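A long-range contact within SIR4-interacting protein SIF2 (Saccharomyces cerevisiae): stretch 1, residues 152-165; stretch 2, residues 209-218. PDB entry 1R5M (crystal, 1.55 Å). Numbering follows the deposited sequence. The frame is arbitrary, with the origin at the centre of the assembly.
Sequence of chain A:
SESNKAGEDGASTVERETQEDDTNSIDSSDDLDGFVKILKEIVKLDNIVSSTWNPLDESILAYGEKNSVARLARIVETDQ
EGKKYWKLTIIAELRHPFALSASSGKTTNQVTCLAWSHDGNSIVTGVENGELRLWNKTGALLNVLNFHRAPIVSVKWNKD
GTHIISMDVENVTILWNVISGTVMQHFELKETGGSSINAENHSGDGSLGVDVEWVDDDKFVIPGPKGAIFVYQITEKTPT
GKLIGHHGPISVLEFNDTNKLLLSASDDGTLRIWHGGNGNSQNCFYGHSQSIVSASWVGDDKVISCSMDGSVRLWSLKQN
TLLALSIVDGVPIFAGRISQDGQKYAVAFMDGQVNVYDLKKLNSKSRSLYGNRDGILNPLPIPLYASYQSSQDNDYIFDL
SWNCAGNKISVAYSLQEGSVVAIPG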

ATOM      1  N   ILE A 152      11.109  -6.464  -5.569  1.00 10.90           N
ATOM      2  CA  ILE A 152      10.725  -5.100  -5.222  1.00 11.18           C
ATOM      3  C   ILE A 152       9.544  -5.139  -4.261  1.00 11.81           C
ATOM      4  O   ILE A 152       8.545  -5.810  -4.528  1.00 13.02           O
ATOM      5  CB  ILE A 152      10.327  -4.314  -6.485  1.00 10.14           C
ATOM      6  CG1 ILE A 152      11.483  -4.330  -7.488  1.00 11.23           C
ATOM      7  CG2 ILE A 152       9.942  -2.889  -6.112  1.00 11.02           C
ATOM      8  CD1 ILE A 152      12.772  -3.730  -6.955  1.00 12.27           C
ATOM      9  N   VAL A 153       9.659  -4.424  -3.144  1.00 11.52           N
ATOM     10  CA  VAL A 153       8.585  -4.403  -2.152  1.00 12.89           C
ATOM     11  C   VAL A 153       7.851  -3.072  -2.069  1.00 13.77           C
ATOM     12  O   VAL A 153       6.663  -3.036  -1.747  1.00 16.15           O
ATOM     13  CB  VAL A 153       9.105  -4.749  -0.730  1.00 14.05           C
ATOM     14  CG1 VAL A 153       9.757  -6.117  -0.730  1.00 16.10           C
ATOM     15  CG2 VAL A 153      10.087  -3.699  -0.250  1.00 17.19           C
ATOM     16  N   SER A 154       8.546  -1.977  -2.359  1.00 11.82           N
ATOM     17  CA  SER A 154       7.920  -0.666  -2.282  1.00 11.74           C
ATOM     18  C   SER A 154       8.481   0.307  -3.310  1.00 11.01           C
ATOM     19  O   SER A 154       9.676   0.296  -3.607  1.00 11.31           O
ATOM     20  CB  SER A 154       8.104  -0.090  -0.871  1.00 13.55           C
ATOM     21  OG  SER A 154       7.425   1.148  -0.722  1.00 15.58           O
ATOM     22  N   VAL A 155       7.596   1.133  -3.860  1.00 10.43           N
ATOM     23  CA  VAL A 155       7.964   2.164  -4.829  1.00 10.05           C
ATOM     24  C   VAL A 155       7.075   3.365  -4.533  1.00 10.30           C
ATOM     25  O   VAL A 155       5.848   3.247  -4.538  1.00 11.65           O
ATOM     26  CB  VAL A 155       7.713   1.724  -6.286  1.00  9.38           C
ATOM     27  CG1 VAL A 155       7.977   2.895  -7.235  1.00 11.66           C
ATOM     28  CG2 VAL A 155       8.617   0.557  -6.639  1.00 11.63           C
ATOM     29  N   LYS A 156       7.692   4.510  -4.260  1.00 10.14           N
ATOM     30  CA  LYS A 156       6.942   5.726  -3.954  1.00 10.07           C
ATOM     31  C   LYS A 156       7.386   6.877  -4.855  1.00 10.20           C
ATOM     32  O   LYS A 156       8.582   7.121  -5.020  1.00  9.53           O
ATOM     33  CB  LYS A 156       7.138   6.126  -2.483  1.00 11.91           C
ATOM     34  CG  LYS A 156       6.612   5.120  -1.451  1.00 14.56           C
ATOM     35  CD  LYS A 156       5.094   5.038  -1.473  1.00 14.46           C
ATOM     36  CE  LYS A 156       4.546   4.113  -0.377  1.00 13.77           C
ATOM     37  NZ  LYS A 156       4.725   4.631   1.013  1.00 15.02           N
ATOM     38  N   TRP A 157       6.409   7.571  -5.432  1.00 10.78           N
ATOM     39  CA  TRP A 157       6.661   8.715  -6.305  1.00 10.86           C
ATOM     40  C   TRP A 157       6.652  10.003  -5.500  1.00 11.81           C
ATOM     41  O   TRP A 157       5.883  10.136  -4.546  1.00 11.95           O
ATOM     42  CB  TRP A 157       5.555   8.860  -7.348  1.00 11.11           C
ATOM     43  CG  TRP A 157       5.535   7.861  -8.441  1.00 10.92           C
ATOM     44  CD1 TRP A 157       5.038   6.592  -8.393  1.00 10.79           C
ATOM     45  CD2 TRP A 157       5.957   8.080  -9.787  1.00  9.68           C
ATOM     46  NE1 TRP A 157       5.114   6.007  -9.637  1.00 10.87           N
ATOM     47  CE2 TRP A 157       5.676   6.901 -10.511  1.00  9.66           C
ATOM     48  CE3 TRP A 157       6.544   9.163 -10.455  1.00 10.30           C
ATOM     49  CZ2 TRP A 157       5.959   6.773 -11.874  1.00 11.62           C
ATOM     50  CZ3 TRP A 157       6.827   9.038 -11.811  1.00 10.05           C
ATOM     51  CH2 TRP A 157       6.533   7.850 -12.505  1.00 10.64           C
ATOM     52  N   ASN A 158       7.481  10.967  -5.889  1.00 12.22           N
ATOM     53  CA  ASN A 158       7.477  12.239  -5.184  1.00 13.82           C
ATOM     54  C   ASN A 158       6.367  13.103  -5.781  1.00 16.55           C
ATOM     55  O   ASN A 158       5.746  12.725  -6.778  1.00 15.47           O
ATOM     56  CB  ASN A 158       8.854  12.919  -5.269  1.00 15.14           C
ATOM     57  CG  ASN A 158       9.101  13.608  -6.592  1.00 16.35           C
ATOM     58  OD1 ASN A 158       8.641  13.163  -7.640  1.00 15.75           O
ATOM     59  ND2 ASN A 158       9.859  14.700  -6.547  1.00 19.26           N
ATOM     60  N   LYS A 159       6.121  14.251  -5.159  1.00 18.66           N
ATOM     61  CA  LYS A 159       5.064  15.174  -5.557  1.00 22.41           C
ATOM     62  C   LYS A 159       4.921  15.516  -7.042  1.00 22.31           C
ATOM     63  O   LYS A 159       3.846  15.344  -7.618  1.00 25.32           O
ATOM     64  CB  LYS A 159       5.204  16.472  -4.753  1.00 25.81           C
ATOM     65  CG  LYS A 159       4.064  17.462  -4.943  1.00 30.99           C
ATOM     66  CD  LYS A 159       2.759  16.912  -4.393  1.00 33.80           C
ATOM     67  CE  LYS A 159       1.611  17.893  -4.590  1.00 35.28           C
ATOM     68  NZ  LYS A 159       0.323  17.338  -4.085  1.00 36.28           N
ATOM     69  N   ASP A 160       5.991  16.000  -7.662  1.00 20.78           N
ATOM     70  CA  ASP A 160       5.915  16.390  -9.069  1.00 21.11           C
ATOM     71  C   ASP A 160       6.175  15.302 -10.110  1.00 19.34           C
ATOM     72  O   ASP A 160       6.233  15.591 -11.306  1.00 18.82           O
ATOM     73  CB  ASP A 160       6.839  17.580  -9.334  1.00 24.26           C
ATOM     74  CG  ASP A 160       8.224  17.378  -8.768  1.00 28.10           C
ATOM     75  OD1 ASP A 160       8.783  16.277  -8.941  1.00 28.00           O
ATOM     76  OD2 ASP A 160       8.759  18.327  -8.155  1.00 32.98           O
ATOM     77  N   GLY A 161       6.329  14.058  -9.664  1.00 15.91           N
ATOM     78  CA  GLY A 161       6.546  12.958 -10.590  1.00 16.14           C
ATOM     79  C   GLY A 161       7.886  12.911 -11.302  1.00 14.29           C
ATOM     80  O   GLY A 161       7.978  12.404 -12.425  1.00 15.16           O
ATOM     81  N   THR A 162       8.925  13.413 -10.646  1.00 14.98           N
ATOM     82  CA  THR A 162      10.259  13.437 -11.230  1.00 16.55           C
ATOM     83  C   THR A 162      11.210  12.433 -10.585  1.00 15.37           C
ATOM     84  O   THR A 162      12.230  12.073 -11.170  1.00 16.92           O
ATOM     85  CB  THR A 162      10.886  14.840 -11.118  1.00 17.40           C
ATOM     86  OG1 THR A 162      10.920  15.245  -9.744  1.00 19.89           O
ATOM     87  CG2 THR A 162      10.070  15.851 -11.915  1.00 19.72           C
ATOM     88  N   HIS A 163      10.878  11.985  -9.379  1.00 13.97           N
ATOM     89  CA  HIS A 163      11.725  11.035  -8.668  1.00 11.57           C
ATOM     90  C   HIS A 163      10.911   9.945  -8.005  1.00 11.35           C
ATOM     91  O   HIS A 163       9.745  10.140  -7.672  1.00 11.49           O
ATOM     92  CB  HIS A 163      12.526  11.728  -7.561  1.00 13.29           C
ATOM     93  CG  HIS A 163      13.463  12.785  -8.051  1.00 15.09           C
ATOM     94  ND1 HIS A 163      13.037  14.031  -8.453  1.00 17.84           N
ATOM     95  CD2 HIS A 163      14.808  12.779  -8.201  1.00 17.44           C
ATOM     96  CE1 HIS A 163      14.080  14.750  -8.828  1.00 17.96           C
ATOM     97  NE2 HIS A 163      15.167  14.014  -8.685  1.00 17.83           N
ATOM     98  N   ILE A 164      11.537   8.789  -7.819  1.00 10.68           N
ATOM     99  CA  ILE A 164      10.887   7.695  -7.115  1.00 10.20           C
ATOM    100  C   ILE A 164      11.913   7.084  -6.181  1.00  9.94           C
ATOM    101  O   ILE A 164      13.124   7.235  -6.376  1.00 10.34           O
ATOM    102  CB  ILE A 164      10.377   6.551  -8.042  1.00 10.13           C
ATOM    103  CG1 ILE A 164      11.538   5.926  -8.815  1.00 11.20           C
ATOM    104  CG2 ILE A 164       9.298   7.068  -8.975  1.00 10.80           C
ATOM    105  CD1 ILE A 164      11.179   4.589  -9.463  1.00 12.33           C
ATOM    106  N   ILE A 165      11.414   6.428  -5.142  1.00  9.49           N
ATOM    107  CA  ILE A 165      12.261   5.712  -4.199  1.00 10.22           C
ATOM    108  C   ILE A 165      11.778   4.282  -4.343  1.00 10.53           C
ATOM    109  O   ILE A 165      10.571   4.034  -4.348  1.00 11.13           O
ATOM    110  CB  ILE A 165      12.017   6.122  -2.742  1.00 13.18           C
ATOM    111  CG1 ILE A 165      12.338   7.598  -2.546  1.00 17.80           C
ATOM    112  CG2 ILE A 165      12.871   5.261  -1.816  1.00 15.85           C
ATOM    113  CD1 ILE A 165      11.729   8.155  -1.292  1.00 20.92           C
ATOM    114  N   GLY A 209      12.349  -3.571   7.300  1.00 13.86           N
ATOM    115  CA  GLY A 209      11.014  -3.064   7.053  1.00 13.58           C
ATOM    116  C   GLY A 209      10.641  -3.231   5.592  1.00 12.73           C
ATOM    117  O   GLY A 209      11.465  -3.664   4.784  1.00 14.04           O
ATOM    118  N   VAL A 210       9.413  -2.861   5.244  1.00 12.60           N
ATOM    119  CA  VAL A 210       8.934  -3.027   3.879  1.00 12.35           C
ATOM    120  C   VAL A 210       8.242  -1.808   3.275  1.00 11.75           C
ATOM    121  O   VAL A 210       7.423  -1.944   2.367  1.00 14.04           O
ATOM    122  CB  VAL A 210       7.963  -4.222   3.801  1.00 13.13           C
ATOM    123  CG1 VAL A 210       8.698  -5.516   4.134  1.00 13.73           C
ATOM    124  CG2 VAL A 210       6.806  -4.016   4.776  1.00 14.66           C
ATOM    125  N   ASP A 211       8.557  -0.620   3.775  1.00 10.49           N
ATOM    126  CA  ASP A 211       7.941   0.589   3.235  1.00 10.23           C
ATOM    127  C   ASP A 211       8.934   1.747   3.277  1.00 11.03           C
ATOM    128  O   ASP A 211       9.905   1.718   4.032  1.00 11.19           O
ATOM    129  CB  ASP A 211       6.688   0.950   4.050  1.00 10.56           C
ATOM    130  CG  ASP A 211       5.632   1.681   3.228  1.00 12.64           C
ATOM    131  OD1 ASP A 211       5.865   1.924   2.023  1.00 12.79           O
ATOM    132  OD2 ASP A 211       4.560   2.003   3.791  1.00 11.98           O
ATOM    133  N   VAL A 212       8.687   2.746   2.432  1.00 10.63           N
ATOM    134  CA  VAL A 212       9.488   3.969   2.360  1.00 11.33           C
ATOM    135  C   VAL A 212       8.463   5.076   2.109  1.00  9.84           C
ATOM    136  O   VAL A 212       7.311   4.786   1.794  1.00  9.89           O
ATOM    137  CB  VAL A 212      10.508   3.942   1.196  1.00 11.69           C
ATOM    138  CG1 VAL A 212      11.514   2.813   1.404  1.00 12.57           C
ATOM    139  CG2 VAL A 212       9.786   3.785  -0.129  1.00 12.93           C
ATOM    140  N   GLU A 213       8.859   6.338   2.232  1.00  9.78           N
ATOM    141  CA  GLU A 213       7.888   7.410   2.036  1.00 10.29           C
ATOM    142  C   GLU A 213       8.523   8.779   1.824  1.00 10.10           C
ATOM    143  O   GLU A 213       9.567   9.080   2.397  1.00 11.47           O
ATOM    144  CB  GLU A 213       6.946   7.469   3.255  1.00 10.02           C
ATOM    145  CG  GLU A 213       5.908   8.588   3.225  1.00 11.30           C
ATOM    146  CD  GLU A 213       4.792   8.337   2.223  1.00 13.98           C
ATOM    147  OE1 GLU A 213       5.062   7.708   1.177  1.00 19.00           O
ATOM    148  OE2 GLU A 213       3.649   8.776   2.471  1.00 11.72           O
ATOM    149  N   TRP A 214       7.891   9.599   0.990  1.00 10.31           N
ATOM    150  CA  TRP A 214       8.375  10.956   0.748  1.00 10.61           C
ATOM    151  C   TRP A 214       7.737  11.845   1.808  1.00 12.25           C
ATOM    152  O   TRP A 214       6.552  11.699   2.106  1.00 11.68           O
ATOM    153  CB  TRP A 214       7.951  11.461  -0.637  1.00 10.77           C
ATOM    154  CG  TRP A 214       8.701  10.843  -1.769  1.00 11.28           C
ATOM    155  CD1 TRP A 214       8.375   9.706  -2.448  1.00 11.04           C
ATOM    156  CD2 TRP A 214       9.929  11.314  -2.335  1.00 11.21           C
ATOM    157  NE1 TRP A 214       9.327   9.436  -3.403  1.00 10.14           N
ATOM    158  CE2 TRP A 214      10.292  10.409  -3.355  1.00 10.44           C
ATOM    159  CE3 TRP A 214      10.758  12.416  -2.079  1.00 11.25           C
ATOM    160  CZ2 TRP A 214      11.455  10.569  -4.123  1.00 11.43           C
ATOM    161  CZ3 TRP A 214      11.915  12.576  -2.843  1.00 12.76           C
ATOM    162  CH2 TRP A 214      12.252  11.655  -3.852  1.00 11.89           C
ATOM    163  N   VAL A 215       8.512  12.767   2.371  1.00 12.60           N
ATOM    164  CA  VAL A 215       7.972  13.665   3.390  1.00 14.76           C
ATOM    165  C   VAL A 215       8.057  15.124   2.960  1.00 17.09           C
ATOM    166  O   VAL A 215       7.728  16.033   3.726  1.00 17.04           O
ATOM    167  CB  VAL A 215       8.685  13.475   4.750  1.00 15.90           C
ATOM    168  CG1 VAL A 215       8.463  12.060   5.248  1.00 15.47           C
ATOM    169  CG2 VAL A 215      10.170  13.770   4.621  1.00 16.83           C
ATOM    170  N   ASP A 216       8.504  15.330   1.726  1.00 17.56           N
ATOM    171  CA  ASP A 216       8.618  16.654   1.125  1.00 20.03           C
ATOM    172  C   ASP A 216       8.978  16.416  -0.338  1.00 20.70           C
ATOM    173  O   ASP A 216       9.260  15.284  -0.731  1.00 19.40           O
ATOM    174  CB  ASP A 216       9.710  17.482   1.810  1.00 22.00           C
ATOM    175  CG  ASP A 216       9.476  18.981   1.678  1.00 25.19           C
ATOM    176  OD1 ASP A 216       8.703  19.396   0.788  1.00 25.92           O
ATOM    177  OD2 ASP A 216      10.075  19.745   2.465  1.00 27.21           O
ATOM    178  N   ASP A 217       8.964  17.470  -1.146  1.00 21.05           N
ATOM    179  CA  ASP A 217       9.290  17.327  -2.558  1.00 22.48           C
ATOM    180  C   ASP A 217      10.696  16.763  -2.753  1.00 20.96           C
ATOM    181  O   ASP A 217      10.973  16.101  -3.755  1.00 20.58           O
ATOM    182  CB  ASP A 217       9.178  18.683  -3.264  1.00 25.91           C
ATOM    183  CG  ASP A 217       7.767  19.248  -3.223  1.00 30.17           C
ATOM    184  OD1 ASP A 217       6.851  18.601  -3.770  1.00 32.50           O
ATOM    185  OD2 ASP A 217       7.576  20.337  -2.643  1.00 33.09           O
ATOM    186  N   ASP A 218      11.573  17.014  -1.786  1.00 19.99           N
ATOM    187  CA  ASP A 218      12.955  16.554  -1.871  1.00 20.00           C
ATOM    188  C   ASP A 218      13.462  15.862  -0.608  1.00 18.15           C
ATOM    189  O   ASP A 218      14.665  15.806  -0.372  1.00 17.29           O
ATOM    190  CB  ASP A 218      13.863  17.744  -2.189  1.00 22.41           C
ATOM    191  CG  ASP A 218      13.939  18.735  -1.044  1.00 25.48           C
ATOM    192  OD1 ASP A 218      12.924  18.903  -0.331  1.00 25.15           O
ATOM    193  OD2 ASP A 218      15.009  19.355  -0.861  1.00 28.05           O
TER
HETATM  194  O   HOH W   1       4.768   0.452  -0.054  1.00 23.51           O
HETATM  195  O   HOH W   2       2.566   2.811   2.276  1.00 19.16           O
HETATM  196  O   HOH W   3       7.046  14.435  -2.584  1.00 21.22           O

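Polar groups drawn into a protein contact must find partners there, and the packing of two distant stretches of SIF2, which together bury 738 Å², illustrates how one lysine and one tryptophan can meet that demand. In the first stretch, a strand at residues 152-157 is joined by a turn to a strand beginning at 163. The pairing between them is internal: Lys156 N donates to Ile165 O and Ile165 N to Lys156 O, each at 2.9 Å.

Lys156 O accepts a second hydrogen bond, from Trp214 NE1 at 2.9 Å with an angle of 158°. The indole is the most extensively covered residue of the contact, and this bond satisfies its lone polar atom without displacing the strand pairing. Its flat ring suits the slot it occupies. Asn158 CB lies over one face, 3.4 Å from the centroid of the six-membered ring, while Ile165 CD1 lies over the opposite face, 3.5 Å from the centroid of the five-membered ring; both are CH-pi contacts. Ile165 also extends the apolar packing through its CG2, 3.8 Å from Val212 CG2.

The side chain of Lys156 does two jobs. Its aliphatic part packs against Val212, with Lys156 CG 3.7 Å from Val212 CG2, and its ammonium group gathers acceptors: Lys156 NZ donates to Val212 O at 2.7 Å and forms salt bridges with Asp211 OD1 and Glu213 OE1, both at 3.1 Å. The CA-to-CB bonds of Asp211 and Glu213 point away from the first stretch, yet the ends of their side chains come nearer, which brings the carboxylates to the amine. Asp211 OD1 also accepts from its neighbour Val212 N at 3.0 Å. Water completes the arrangement: one molecule bridges Ser154 OG and Asp211 OD1, at 2.8 Å from each, and another accepts from Lys156 NZ at 3.1 Å while donating to Asp211 OD2 at 2.6 Å.

Asn158, buried at the start of the type I turn, shows why an amide is useful: it offers both an acceptor and a donor. Asn158 OD1 accepts from Thr162 N at 3.0 Å and His163 N at 3.1 Å, bracing the turn, whereas Asn158 ND2 reaches across in a weak hydrogen bond to Asp217 O at 3.3 Å. Nearby, a third water accepts from Lys159 N at 2.7 Å and donates to Asp216 O at 3.0 Å, linking the two backbones. The general lesson is that apolar packing and polar satisfaction can be achieved by the same residues.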